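Local coordinates for protein interacting with Hsp90 1 (Saccharomyces cerevisiae, PDB 4CGU), which takes part in pre-rRNA processing and is required for the interaction of NOP58 with snoRNA, at residues 81-86 with 128-133. Residues are numbered along the deposited sequence; the frame is centred on the assembly and turned at random. Where two conformers were deposited one is given.
Sequences YEVKMK and LSIPLP
Tyr81, Val83 and Met85 face Ile130 of strand 129-131 and the flanking Leu128 and Pro133; the two strands run nearly parallel, their directions 21° apart and their axes 10.0 Å from each other at closest approach. That spacing is one of sheet on sheet: 81-86 lies on strand 81-87, which within this chain is outermost in a four-stranded antiparallel sheet, and 129-131 is likewise outermost in a three-stranded one; the two layers form the beta sandwich of the CS domain, related to HSP20, at the C-terminal end of Pih1. What joins the segments is apolar side chain. Alternation turns Tyr81, Val83 and Met85 toward the other segment, while Glu82, Lys84 and Lys86 bond through their backbones to strand 95-101.

At the start, Leu128 CD2 lies 3.7 Å from Tyr81 CB and also touches CG, meeting the ring obliquely. The tyrosine's hydroxyl looks elsewhere, hydrogen-bonding to Asp109. Val83 comes next, with CG1 anti to the backbone N (chi1 -174°), and its two methyls share the tip of Ile130: CG1 is 4.0 Å from Ile130 CD1, CG2 4.1 Å from the same atom. CG2 also brushes Leu128 CD2, the two side chains lying alongside and pointing opposite ways.

Ile130, buried, splits its branches between two neighbours, CD1 going to Val83 and CG2 to Met85, present as selenomethionine, whose SE it meets at 4.1 Å. An alanine here would probably open a gap beneath both Val83 methyls and leave the selenomethionine end freer to turn. That end is bent at its last torsion (chi3 76°), and CE touches Ile130 CG2 as well and then meets the ring of Pro133, which also rests on Leu95. The contact finishes tip to tip, with Met85 CE 3.9 Å from Pro133 CD.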
# COMPACT_ATOMS: atom_id res chain seq x y z
N TYR B 81 21.10 15.05 8.46
CA TYR B 81 20.88 13.84 7.68
C TYR B 81 21.76 13.75 6.45
O TYR B 81 21.98 14.74 5.76
CB TYR B 81 19.41 13.71 7.26
CG TYR B 81 18.42 13.70 8.40
CD1 TYR B 81 18.40 12.66 9.32
CD2 TYR B 81 17.50 14.73 8.56
CE1 TYR B 81 17.49 12.64 10.37
CE2 TYR B 81 16.59 14.72 9.60
CZ TYR B 81 16.59 13.68 10.50
OH TYR B 81 15.68 13.68 11.54
N GLU B 82 22.27 12.55 6.20
CA GLU B 82 22.99 12.26 4.97
C GLU B 82 22.39 11.00 4.35
O GLU B 82 22.11 10.02 5.05
CB GLU B 82 24.48 12.09 5.23
CG GLU B 82 25.17 13.41 5.56
CD GLU B 82 26.66 13.26 5.75
OE1 GLU B 82 27.18 12.15 5.54
OE2 GLU B 82 27.31 14.26 6.12
N VAL B 83 22.19 11.05 3.04
CA VAL B 83 21.50 10.01 2.32
C VAL B 83 22.42 9.26 1.36
O VAL B 83 23.23 9.87 0.66
CB VAL B 83 20.32 10.60 1.52
CG1 VAL B 83 19.50 9.49 0.87
CG2 VAL B 83 19.46 11.47 2.41
N LYS B 84 22.30 7.94 1.35
CA LYS B 84 22.97 7.12 0.36
C LYS B 84 21.91 6.28 -0.34
O LYS B 84 20.90 5.92 0.26
CB LYS B 84 24.00 6.19 1.00
CG LYS B 84 25.15 6.91 1.67
CD LYS B 84 26.11 5.90 2.28
CE LYS B 84 27.32 6.57 2.89
NZ LYS B 84 28.22 5.58 3.54
N MSE B 85 22.14 5.96 -1.60
CA MSE B 85 21.23 5.11 -2.34
C MSE B 85 22.03 4.05 -3.07
O MSE B 85 23.15 4.30 -3.51
CB MSE B 85 20.38 5.96 -3.30
CG MSE B 85 19.43 6.91 -2.56
SE MSE B 85 18.48 8.20 -3.67
CE MSE B 85 17.16 7.03 -4.43
N LYS B 86 21.46 2.86 -3.17
CA LYS B 86 22.13 1.75 -3.84
C LYS B 86 21.10 0.92 -4.60
O LYS B 86 20.03 0.61 -4.07
CB LYS B 86 22.86 0.88 -2.83
CG LYS B 86 23.60 -0.30 -3.44
CD LYS B 86 24.32 -1.11 -2.37
CE LYS B 86 24.95 -2.38 -2.94
NZ LYS B 86 25.44 -3.29 -1.86
N LEU B 128 13.26 16.38 5.16
CA LEU B 128 13.82 15.47 4.17
C LEU B 128 12.82 14.78 3.24
O LEU B 128 11.76 14.32 3.66
CB LEU B 128 14.67 14.42 4.90
CG LEU B 128 15.64 13.57 4.08
CD1 LEU B 128 16.44 14.42 3.13
CD2 LEU B 128 16.57 12.84 5.03
N SER B 129 13.17 14.73 1.95
CA SER B 129 12.37 14.02 0.96
C SER B 129 13.27 13.32 -0.05
O SER B 129 14.26 13.88 -0.51
CB SER B 129 11.43 14.99 0.23
OG SER B 129 12.16 15.82 -0.66
N ILE B 130 12.91 12.08 -0.39
CA ILE B 130 13.67 11.30 -1.35
C ILE B 130 12.80 11.04 -2.57
O ILE B 130 11.91 10.19 -2.54
CB ILE B 130 14.04 9.92 -0.77
CG1 ILE B 130 14.40 10.02 0.71
CG2 ILE B 130 15.18 9.29 -1.59
CD1 ILE B 130 15.73 10.67 0.97
N PRO B 131 13.04 11.80 -3.65
CA PRO B 131 12.40 11.43 -4.90
C PRO B 131 12.91 10.05 -5.30
O PRO B 131 14.08 9.76 -5.07
CB PRO B 131 12.91 12.48 -5.89
CG PRO B 131 13.29 13.64 -5.03
CD PRO B 131 13.81 13.04 -3.76
N LEU B 132 12.05 9.21 -5.85
CA LEU B 132 12.46 7.86 -6.20
C LEU B 132 12.79 7.80 -7.68
O LEU B 132 12.18 8.50 -8.48
CB LEU B 132 11.35 6.86 -5.86
CG LEU B 132 10.89 6.85 -4.40
CD1 LEU B 132 9.89 5.74 -4.17
CD2 LEU B 132 12.08 6.70 -3.45
N PRO B 133 13.78 6.96 -8.06
CA PRO B 133 14.18 6.81 -9.46
C PRO B 133 12.97 6.48 -10.31
O PRO B 133 12.11 5.71 -9.87
CB PRO B 133 15.15 5.63 -9.42
CG PRO B 133 15.64 5.58 -8.02
CD PRO B 133 14.50 6.03 -7.17